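Local coordinates for hydrogenase maturation factor (Thermoanaerobacter tengcongensis, PDB 3VTH), which probably transfers the carbamoyl group of carbamoyl phosphate, at the cost of ATP, to the C-terminal cysteine of HypE during [NiFe]-hydrogenase maturation, at residues Arg280-Leu285 with Arg385-Gln390; Glu273-Ser278 with Ser369-Asn374; Glu378-Arg383 with Lys729-Asp734. All coordinates share one frame; numbering follows the deposited sequence.

Contact 1 of 3, residues Arg280-Leu285 with Arg385-Gln390; sequences RRPIVL and RGYAPQ. With APC (diphosphomethylphosphonic acid adenosyl ester), chain F; PO4 (phosphate ion), chain L.
Arg280 sets its CD over one face of the Tyr387 ring where the lead-in to strand 283-287 of the YrdC-like (telomere recombination family) sheet meets the loop that runs on toward strand 392-393. CD sits above the ring centre, 3.7 Å from the Tyr387 centroid, a CH-pi contact over the face. The chain, extended from CG to NE, puts NE beyond the ring, and the guanidinium meets two polar partners of the loop. NH1 gives a hydrogen bond to Gly386 O at 2.8 Å, in the carbonyl plane and on a lone pair. NH1 and NH2 both donate to the single atom Gln390 OE1, NH2 at 3.0 Å; both nitrogens come from the same face of the amide, and the two side chains cross at about a right angle with their planes 36° apart. NE and NH2 also bind two oxygens of a phosphate ion, probably from the crystallisation liquor, NE to O1 at 2.8 Å. An alanine in place of Arg280 would probably leave Gln390 OE1 and Gly386 O without these donors and take the CH-pi cover off the tyrosine face. A second arginine reaches back the other way: Arg385, whose chain bends at NE, gives NH1 to Arg281 O at 3.0 Å, and its NH2 adds a weak bond to the same oxygen while forming a salt bridge with Asp368. The Arg281 guanidinium bonds instead to Pro309 O and to the carbonyls of Leu277 and Ser278 at the end of helix 270-277. Pro282 CB packs against Tyr387 CE2 at 4.0 Å. One water joins Arg280 O to Arg385 NH1; another donates to both Arg281 O and Arg385 O, 2.8 Å from the latter.

Contact 2 of 3, residues Glu273-Ser278 with Ser369-Asn374; sequences ERLLLS and SVTSFN
Arg274 and Leu275, on successive positions of helix 270-277, meet strand 370-374 in a helix-on-sheet packing of the YrdC-like (telomere recombination family) domain. This helix leads through a short loop into strand 283-287, the neighbour of strand 370-374 in the mixed sheet. Arg274 comes first. Its NH1 stands 4.1 Å from CE1 of Phe373; the guanidinium and ring planes are 80° apart, and the groups cross without stacking. The arginine marks the exposed side of the contact, whereas Leu275 is buried and supplies most of it. In Leu275 a chi2 of 180° sets CD1 anti to CA, and this branch does the touching. CD1 rests against the strand backbone at Ser372 O, 3.5 Å away, with Phe373 CB at 3.9 Å on one flank and Thr371 CG2 on the other. Relative to the Phe373 ring, this methyl lies at the edge. Ser372 contributes backbone here, its hydroxyl being bonded to Arg379 O. Farther along the helix, Leu276 joins Leu275 in covering Val284 of the adjacent strand. Thr371 divides its two branches: OG1 is hydrogen-bonded to Glu378 OE2, while CG2 packs 4.1 Å from Leu275 CD1.

Contact 3 of 3, residues Glu378-Arg383 with Lys729-Asp734; sequences ERIIRR and KVPCND. With FE (Fe (III) ion), chain I; AP2 (phosphomethylphosphonic acid adenosyl ester), chain H; APC (diphosphomethylphosphonic acid adenosyl ester), chain F.
The flat amide of Asn733 has Ile381 O near its plane: ND2 donates to it almost straight (166°) at 3.0 Å, in the carbonyl plane and on a lone pair, while OD1 is taken by Gly735 N. The Arg382 guanidinium has the ribose of the ATP analogue APC over one face, C4' lying 3.8 Å above the plane toward the rim, and the beta phosphorus at its edge. NH1 and NH2 bond separate oxygens of that phosphate, NH2 to O2B at 3.0 Å. Arg383 extends CG to NE, and NH1, tilted from the carbonyl plane, bonds Lys729 O at 2.8 Å. The Asn733-Ile381 and Arg383-Lys729 bonds join the YrdC-like domain to the second Kae1-like subdomain. Ile381 and Arg382 form a classic beta bulge opposite Val370, and from it the Arg382 side chain reaches APC. Ile380 CG2 fits against the Lys729-Val730 peptide, and Pro731 packs its CG on Ile381 O at 3.2 Å. Two waters link Ile380 O to Val730 O and to Cys732 N. After Asn733, whose CB lies beside O1A of the nucleotide analogue AP2, Asp734 N bonds that oxygen, and OD1 binds the iron(III) ion at 2.2 Å, a site completed by His483, His487, Asp507 and two AP2 oxygens.

Overall arrangement
Contacts 1 and 2 serve the same sheet, whose strands 283-287 and 370-374 are neighbours, while contact 3 joins the end of its edge strand 377-378 and the loop after it to the Kae1-like part. Contact 2 is mainly apolar and buried, with an arginine at its exposed side. Contact 1, only partly buried, relies on arginine bonds to carbonyl oxygens, and contact 3, buried like contact 2, mixes isoleucine and proline packing with hydrogen bonds and waters between two nucleotide sites. Glu378, in a segment of contact 3, reaches side chains of both other contacts, weakly in the case of Tyr387. APC touches contact 1 through Leu285 and contact 3 through Arg382.

Contact 1 of 3, residues Arg280-Leu285 with Arg385-Gln390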
# COMPACT_ATOMS: atom_id res chain seq x y z
N ARG A 280 -11.06 -5.76 2.80
CA ARG A 280 -9.91 -4.85 2.92
C ARG A 280 -10.31 -3.44 2.45
O ARG A 280 -9.75 -2.44 2.91
CB ARG A 280 -8.70 -5.40 2.16
CG ARG A 280 -8.23 -6.80 2.63
CD ARG A 280 -6.93 -7.21 1.89
NE ARG A 280 -6.49 -8.57 2.19
CZ ARG A 280 -5.71 -8.91 3.21
NH1 ARG A 280 -5.27 -7.97 4.06
NH2 ARG A 280 -5.35 -10.19 3.39
N ARG A 281 -11.30 -3.37 1.55
CA ARG A 281 -11.84 -2.11 1.01
C ARG A 281 -10.77 -1.08 0.65
O ARG A 281 -10.68 -0.04 1.31
CB ARG A 281 -12.87 -1.50 2.00
CG ARG A 281 -14.15 -2.33 2.19
CD ARG A 281 -15.02 -2.27 0.96
NE ARG A 281 -15.82 -3.49 0.72
CZ ARG A 281 -17.14 -3.51 0.53
NH1 ARG A 281 -17.86 -2.39 0.57
NH2 ARG A 281 -17.75 -4.67 0.27
N PRO A 282 -9.97 -1.35 -0.40
CA PRO A 282 -9.07 -0.32 -0.89
C PRO A 282 -9.73 0.58 -1.93
O PRO A 282 -10.81 0.26 -2.46
CB PRO A 282 -7.99 -1.13 -1.60
CG PRO A 282 -8.75 -2.24 -2.22
CD PRO A 282 -9.77 -2.61 -1.14
N ILE A 283 -9.05 1.69 -2.23
CA ILE A 283 -9.25 2.43 -3.48
C ILE A 283 -8.70 1.53 -4.61
O ILE A 283 -7.62 0.99 -4.47
CB ILE A 283 -8.43 3.74 -3.45
CG1 ILE A 283 -8.98 4.69 -2.36
CG2 ILE A 283 -8.38 4.41 -4.85
CD1 ILE A 283 -7.96 5.72 -1.87
N VAL A 284 -9.47 1.32 -5.68
CA VAL A 284 -8.99 0.52 -6.80
C VAL A 284 -8.91 1.42 -8.02
O VAL A 284 -9.87 2.13 -8.32
CB VAL A 284 -9.94 -0.68 -7.10
CG1 VAL A 284 -9.42 -1.53 -8.28
CG2 VAL A 284 -10.15 -1.56 -5.85
N LEU A 285 -7.79 1.37 -8.73
CA LEU A 285 -7.62 2.17 -9.95
C LEU A 285 -8.28 1.45 -11.11
O LEU A 285 -7.93 0.31 -11.44
CB LEU A 285 -6.14 2.45 -10.25
CG LEU A 285 -5.36 3.11 -9.10
CD1 LEU A 285 -3.95 3.38 -9.54
CD2 LEU A 285 -6.04 4.41 -8.60
N ARG A 385 -4.45 0.90 4.86
CA ARG A 385 -5.62 0.35 5.56
C ARG A 385 -6.15 -0.94 4.91
O ARG A 385 -6.31 -1.01 3.68
CB ARG A 385 -6.77 1.37 5.68
CG ARG A 385 -8.01 0.79 6.43
CD ARG A 385 -9.18 1.76 6.54
NE ARG A 385 -9.50 2.44 5.28
CZ ARG A 385 -10.13 1.90 4.24
NH1 ARG A 385 -10.57 0.64 4.26
NH2 ARG A 385 -10.35 2.65 3.16
N GLY A 386 -6.44 -1.96 5.74
CA GLY A 386 -6.98 -3.22 5.20
C GLY A 386 -5.93 -4.22 4.76
O GLY A 386 -6.24 -5.41 4.63
N TYR A 387 -4.68 -3.76 4.57
CA TYR A 387 -3.55 -4.63 4.22
C TYR A 387 -2.49 -4.63 5.33
O TYR A 387 -2.22 -5.66 5.93
CB TYR A 387 -2.90 -4.21 2.89
CG TYR A 387 -3.78 -4.43 1.68
CD1 TYR A 387 -3.49 -5.46 0.76
CD2 TYR A 387 -4.92 -3.64 1.46
CE1 TYR A 387 -4.31 -5.67 -0.36
CE2 TYR A 387 -5.74 -3.84 0.36
CZ TYR A 387 -5.43 -4.85 -0.55
OH TYR A 387 -6.25 -5.03 -1.67
N ALA A 388 -1.88 -3.48 5.57
CA ALA A 388 -1.03 -3.30 6.73
C ALA A 388 -1.88 -3.36 7.99
O ALA A 388 -3.01 -2.86 8.01
CB ALA A 388 -0.28 -1.97 6.65
N PRO A 389 -1.32 -3.91 9.08
CA PRO A 389 0.06 -4.34 9.22
C PRO A 389 0.29 -5.86 9.02
O PRO A 389 1.18 -6.44 9.66
CB PRO A 389 0.34 -3.99 10.68
CG PRO A 389 -0.99 -4.35 11.37
CD PRO A 389 -2.07 -4.01 10.35
N GLN A 390 -0.53 -6.51 8.20
CA GLN A 390 -0.32 -7.95 7.94
C GLN A 390 1.09 -8.15 7.38
O GLN A 390 1.48 -7.46 6.41
CB GLN A 390 -1.38 -8.53 7.00
CG GLN A 390 -1.18 -10.02 6.64
CD GLN A 390 -2.33 -10.59 5.80
OE1 GLN A 390 -3.40 -10.00 5.69
NE2 GLN A 390 -2.10 -11.77 5.22
PG APC F . -1.58 14.78 0.42
O1G APC F . -2.66 14.25 1.32
O2G APC F . -2.11 15.77 -0.59
O3G APC F . -0.36 15.28 1.14
PB APC F . -1.73 12.23 -0.92
O1B APC F . -1.85 11.40 0.32
O2B APC F . -0.89 11.63 -2.02
O3B APC F . -0.98 13.59 -0.49
PA APC F . -4.82 11.70 -1.08
O1A APC F . -6.00 12.23 -1.86
O2A APC F . -5.02 11.62 0.39
C3A APC F . -3.37 12.72 -1.54
O5' APC F . -4.46 10.19 -1.53
C5' APC F . -5.07 9.53 -2.64
C4' APC F . -3.98 8.79 -3.41
O4' APC F . -4.63 8.04 -4.43
C3' APC F . -3.03 9.78 -4.10
O3' APC F . -1.66 9.36 -4.02
C2' APC F . -3.47 9.73 -5.55
O2' APC F . -2.42 10.13 -6.45
C1' APC F . -3.99 8.30 -5.68
N9 APC F . -4.94 8.31 -6.78
C8 APC F . -6.21 8.80 -6.79
N7 APC F . -6.75 8.67 -8.02
C5 APC F . -5.82 8.10 -8.82
C6 APC F . -5.71 7.69 -10.23
N6 APC F . -6.75 7.85 -11.08
N1 APC F . -4.55 7.14 -10.65
C2 APC F . -3.50 6.95 -9.82
N3 APC F . -3.51 7.30 -8.53
C4 APC F . -4.62 7.87 -7.99
P PO4 L . -6.86 -11.78 0.29
O1 PO4 L . -7.72 -10.63 0.79
O2 PO4 L . -6.10 -11.35 -0.95
O3 PO4 L . -5.85 -12.21 1.33
O4 PO4 L . -7.77 -12.95 -0.04
O HOH W 1 -10.31 -1.96 5.75
O HOH W 2 -7.96 0.64 2.19

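Contact 2 of 3, residues Glu273-Ser278 with Ser369-Asn374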
# COMPACT_ATOMS: atom_id res chain seq x y z
N GLU A 273 -13.58 -6.25 -9.54
CA GLU A 273 -14.75 -6.31 -8.67
C GLU A 273 -14.42 -7.00 -7.35
O GLU A 273 -14.88 -6.57 -6.29
CB GLU A 273 -15.90 -7.02 -9.39
CG GLU A 273 -17.15 -7.13 -8.56
CD GLU A 273 -18.39 -7.46 -9.40
OE1 GLU A 273 -18.32 -7.45 -10.64
OE2 GLU A 273 -19.44 -7.73 -8.80
N ARG A 274 -13.64 -8.08 -7.41
CA ARG A 274 -13.20 -8.78 -6.20
C ARG A 274 -12.39 -7.87 -5.27
O ARG A 274 -12.58 -7.91 -4.05
CB ARG A 274 -12.39 -10.02 -6.60
CG ARG A 274 -11.98 -10.93 -5.46
CD ARG A 274 -10.98 -11.99 -5.98
NE ARG A 274 -9.59 -11.72 -5.57
CZ ARG A 274 -8.70 -10.95 -6.23
NH1 ARG A 274 -9.01 -10.32 -7.38
NH2 ARG A 274 -7.48 -10.82 -5.73
N LEU A 275 -11.50 -7.06 -5.84
CA LEU A 275 -10.69 -6.13 -5.04
C LEU A 275 -11.55 -5.05 -4.37
O LEU A 275 -11.34 -4.72 -3.20
CB LEU A 275 -9.57 -5.49 -5.88
CG LEU A 275 -8.48 -6.43 -6.42
CD1 LEU A 275 -7.46 -5.62 -7.24
CD2 LEU A 275 -7.77 -7.18 -5.29
N LEU A 276 -12.51 -4.51 -5.12
CA LEU A 276 -13.44 -3.49 -4.61
C LEU A 276 -14.28 -3.98 -3.44
O LEU A 276 -14.44 -3.27 -2.43
CB LEU A 276 -14.38 -3.02 -5.72
CG LEU A 276 -13.84 -2.00 -6.73
CD1 LEU A 276 -14.75 -1.95 -7.97
CD2 LEU A 276 -13.73 -0.65 -6.06
N LEU A 277 -14.80 -5.19 -3.59
CA LEU A 277 -15.72 -5.79 -2.63
C LEU A 277 -15.03 -6.42 -1.42
O LEU A 277 -15.68 -6.67 -0.41
CB LEU A 277 -16.62 -6.84 -3.31
CG LEU A 277 -17.72 -6.30 -4.25
CD1 LEU A 277 -18.25 -7.43 -5.12
CD2 LEU A 277 -18.88 -5.63 -3.49
N SER A 278 -13.72 -6.69 -1.52
CA SER A 278 -12.98 -7.24 -0.37
C SER A 278 -13.26 -6.46 0.90
O SER A 278 -13.39 -5.24 0.84
CB SER A 278 -11.48 -7.18 -0.65
OG SER A 278 -10.72 -7.69 0.45
N SER A 369 -5.69 2.33 1.40
CA SER A 369 -4.84 1.63 0.44
C SER A 369 -5.27 2.00 -0.98
O SER A 369 -6.42 2.40 -1.19
CB SER A 369 -4.96 0.11 0.62
OG SER A 369 -4.35 -0.29 1.83
N VAL A 370 -4.34 1.90 -1.91
CA VAL A 370 -4.60 2.11 -3.33
C VAL A 370 -4.07 0.89 -4.06
O VAL A 370 -2.90 0.54 -3.92
CB VAL A 370 -3.92 3.40 -3.87
CG1 VAL A 370 -4.24 3.60 -5.36
CG2 VAL A 370 -4.38 4.64 -3.05
N THR A 371 -4.93 0.25 -4.84
CA THR A 371 -4.53 -1.00 -5.49
C THR A 371 -5.10 -1.09 -6.91
O THR A 371 -5.75 -0.16 -7.38
CB THR A 371 -4.90 -2.22 -4.65
OG1 THR A 371 -4.12 -3.35 -5.10
CG2 THR A 371 -6.41 -2.53 -4.77
N SER A 372 -4.80 -2.19 -7.59
CA SER A 372 -5.20 -2.36 -8.98
C SER A 372 -5.04 -3.82 -9.34
O SER A 372 -4.45 -4.58 -8.57
CB SER A 372 -4.28 -1.53 -9.90
OG SER A 372 -2.94 -2.05 -9.90
N PHE A 373 -5.54 -4.21 -10.51
CA PHE A 373 -5.31 -5.55 -11.00
C PHE A 373 -4.76 -5.43 -12.40
O PHE A 373 -5.36 -4.77 -13.25
CB PHE A 373 -6.60 -6.39 -11.00
CG PHE A 373 -6.35 -7.87 -11.15
CD1 PHE A 373 -6.18 -8.68 -10.03
CD2 PHE A 373 -6.27 -8.45 -12.42
CE1 PHE A 373 -5.94 -10.06 -10.16
CE2 PHE A 373 -6.03 -9.84 -12.57
CZ PHE A 373 -5.86 -10.63 -11.42
N ASN A 374 -3.61 -6.04 -12.64
CA ASN A 374 -2.99 -5.94 -13.96
C ASN A 374 -2.06 -7.11 -14.21
O ASN A 374 -1.37 -7.56 -13.29
CB ASN A 374 -2.24 -4.61 -14.11
CG ASN A 374 -1.70 -4.38 -15.50
OD1 ASN A 374 -2.40 -4.62 -16.51
ND2 ASN A 374 -0.45 -3.92 -15.58

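Contact 3 of 3, residues Glu378-Arg383 with Lys729-Asp734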
# COMPACT_ATOMS: atom_id res chain seq x y z
N GLU A 378 -3.02 -8.81 -8.57
CA GLU A 378 -3.16 -7.53 -7.88
C GLU A 378 -1.79 -6.81 -7.90
O GLU A 378 -0.74 -7.45 -7.71
CB GLU A 378 -3.63 -7.73 -6.44
CG GLU A 378 -3.57 -6.44 -5.62
CD GLU A 378 -4.30 -6.53 -4.28
OE1 GLU A 378 -4.40 -7.64 -3.70
OE2 GLU A 378 -4.73 -5.47 -3.79
N ARG A 379 -1.82 -5.51 -8.19
CA ARG A 379 -0.61 -4.69 -8.17
C ARG A 379 -0.90 -3.54 -7.23
O ARG A 379 -1.56 -2.56 -7.60
CB ARG A 379 -0.24 -4.19 -9.57
CG ARG A 379 -0.25 -5.26 -10.65
CD ARG A 379 0.85 -6.27 -10.45
NE ARG A 379 0.75 -7.40 -11.37
CZ ARG A 379 1.60 -8.44 -11.38
NH1 ARG A 379 2.58 -8.53 -10.49
NH2 ARG A 379 1.44 -9.41 -12.26
N ILE A 380 -0.45 -3.67 -5.99
CA ILE A 380 -0.76 -2.63 -5.02
C ILE A 380 0.15 -1.40 -5.23
O ILE A 380 1.31 -1.54 -5.63
CB ILE A 380 -0.67 -3.19 -3.59
CG1 ILE A 380 -1.39 -2.26 -2.59
CG2 ILE A 380 0.81 -3.41 -3.21
CD1 ILE A 380 -1.85 -2.99 -1.29
N ILE A 381 -0.40 -0.22 -4.98
CA ILE A 381 0.32 1.05 -5.18
C ILE A 381 0.65 1.65 -3.82
O ILE A 381 1.75 2.16 -3.61
CB ILE A 381 -0.52 2.07 -6.04
CG1 ILE A 381 -0.64 1.60 -7.49
CG2 ILE A 381 0.09 3.49 -6.01
CD1 ILE A 381 -1.93 0.87 -7.82
N ARG A 382 -0.32 1.61 -2.90
CA ARG A 382 -0.14 2.16 -1.58
C ARG A 382 -0.70 1.12 -0.61
O ARG A 382 -1.88 0.85 -0.60
CB ARG A 382 -0.85 3.51 -1.44
CG ARG A 382 -0.64 4.19 -0.05
CD ARG A 382 -1.41 5.54 0.02
NE ARG A 382 -0.67 6.60 -0.67
CZ ARG A 382 -1.02 7.89 -0.66
NH1 ARG A 382 -2.11 8.28 -0.02
NH2 ARG A 382 -0.25 8.79 -1.29
N ARG A 383 0.18 0.51 0.17
CA ARG A 383 -0.23 -0.57 1.04
C ARG A 383 -0.49 0.01 2.42
O ARG A 383 0.44 0.39 3.14
CB ARG A 383 0.82 -1.68 1.05
CG ARG A 383 0.43 -2.88 1.94
CD ARG A 383 1.63 -3.85 2.11
NE ARG A 383 1.34 -4.87 3.15
CZ ARG A 383 0.71 -6.01 2.90
NH1 ARG A 383 0.30 -6.30 1.67
NH2 ARG A 383 0.49 -6.89 3.88
N LYS A 729 2.11 -7.77 -3.56
CA LYS A 729 1.73 -7.55 -2.15
C LYS A 729 2.31 -6.28 -1.59
O LYS A 729 1.75 -5.69 -0.66
CB LYS A 729 2.24 -8.73 -1.31
CG LYS A 729 1.50 -10.03 -1.62
CD LYS A 729 1.99 -11.18 -0.75
CE LYS A 729 1.07 -12.39 -0.86
NZ LYS A 729 0.88 -12.85 -2.26
N VAL A 730 3.46 -5.86 -2.14
CA VAL A 730 4.04 -4.54 -1.81
C VAL A 730 4.24 -3.80 -3.14
O VAL A 730 4.21 -4.44 -4.18
CB VAL A 730 5.36 -4.63 -0.96
CG1 VAL A 730 5.15 -5.54 0.30
CG2 VAL A 730 6.56 -5.11 -1.79
N PRO A 731 4.36 -2.47 -3.10
CA PRO A 731 4.45 -1.74 -4.37
C PRO A 731 5.80 -1.93 -5.09
O PRO A 731 6.82 -2.23 -4.45
CB PRO A 731 4.28 -0.27 -3.94
CG PRO A 731 3.54 -0.34 -2.60
CD PRO A 731 4.19 -1.55 -1.96
N CYS A 732 5.78 -1.77 -6.42
CA CYS A 732 7.01 -1.69 -7.19
C CYS A 732 7.60 -0.29 -7.05
O CYS A 732 8.76 -0.07 -7.38
CB CYS A 732 6.76 -2.05 -8.68
SG CYS A 732 5.61 -0.93 -9.53
N ASN A 733 6.80 0.66 -6.55
CA ASN A 733 7.33 1.99 -6.23
C ASN A 733 8.10 1.98 -4.90
O ASN A 733 8.27 0.92 -4.31
CB ASN A 733 6.23 3.07 -6.26
CG ASN A 733 5.18 2.87 -5.16
OD1 ASN A 733 5.50 2.64 -3.99
ND2 ASN A 733 3.91 2.97 -5.55
N ASP A 734 8.57 3.14 -4.46
CA ASP A 734 9.44 3.18 -3.27
C ASP A 734 8.82 2.71 -1.96
O ASP A 734 9.54 2.48 -0.98
CB ASP A 734 10.08 4.56 -3.10
CG ASP A 734 11.24 4.79 -4.07
OD1 ASP A 734 11.51 3.90 -4.90
OD2 ASP A 734 11.90 5.84 -3.98
FE FE I . 12.74 3.77 -6.74
PB AP2 H . 12.39 6.98 -7.13
O1B AP2 H . 12.26 7.35 -8.59
O2B AP2 H . 13.09 5.69 -6.83
O3B AP2 H . 12.83 8.16 -6.29
C3A AP2 H . 10.67 6.73 -6.64
PA AP2 H . 9.85 5.29 -7.40
O1A AP2 H . 8.56 5.24 -6.59
O2A AP2 H . 10.69 4.05 -7.54
O5' AP2 H . 9.54 5.76 -8.92
C5' AP2 H . 8.55 6.77 -9.10
C4' AP2 H . 8.74 7.25 -10.52
O4' AP2 H . 8.25 6.27 -11.43
C3' AP2 H . 7.94 8.50 -10.83
O3' AP2 H . 8.60 9.66 -10.31
C2' AP2 H . 7.90 8.43 -12.34
O2' AP2 H . 9.14 8.97 -12.81
C1' AP2 H . 7.80 6.92 -12.62
N9 AP2 H . 6.38 6.63 -12.94
C8 AP2 H . 5.30 6.75 -12.12
N7 AP2 H . 4.14 6.44 -12.77
C5 AP2 H . 4.47 6.11 -14.03
C6 AP2 H . 3.73 5.70 -15.25
N6 AP2 H . 2.38 5.55 -15.25
N1 AP2 H . 4.46 5.47 -16.38
C2 AP2 H . 5.80 5.59 -16.41
N3 AP2 H . 6.53 5.98 -15.34
C4 AP2 H . 5.93 6.25 -14.15
PG APC F . -1.58 14.78 0.42
O1G APC F . -2.66 14.25 1.32
O2G APC F . -2.11 15.77 -0.59
O3G APC F . -0.36 15.28 1.14
PB APC F . -1.73 12.23 -0.92
O1B APC F . -1.85 11.40 0.32
O2B APC F . -0.89 11.63 -2.02
O3B APC F . -0.98 13.59 -0.49
PA APC F . -4.82 11.70 -1.08
O1A APC F . -6.00 12.23 -1.86
O2A APC F . -5.02 11.62 0.39
C3A APC F . -3.37 12.72 -1.54
O5' APC F . -4.46 10.19 -1.53
C5' APC F . -5.07 9.53 -2.64
C4' APC F . -3.98 8.79 -3.41
O4' APC F . -4.63 8.04 -4.43
C3' APC F . -3.03 9.78 -4.10
O3' APC F . -1.66 9.36 -4.02
C2' APC F . -3.47 9.73 -5.55
O2' APC F . -2.42 10.13 -6.45
C1' APC F . -3.99 8.30 -5.68
N9 APC F . -4.94 8.31 -6.78
C8 APC F . -6.21 8.80 -6.79
N7 APC F . -6.75 8.67 -8.02
C5 APC F . -5.82 8.10 -8.82
C6 APC F . -5.71 7.69 -10.23
N6 APC F . -6.75 7.85 -11.08
N1 APC F . -4.55 7.14 -10.65
C2 APC F . -3.50 6.95 -9.82
N3 APC F . -3.51 7.30 -8.53
C4 APC F . -4.62 7.87 -7.99
O HOH W 3 2.51 -4.15 -6.50
O HOH W 4 3.11 -0.45 -7.22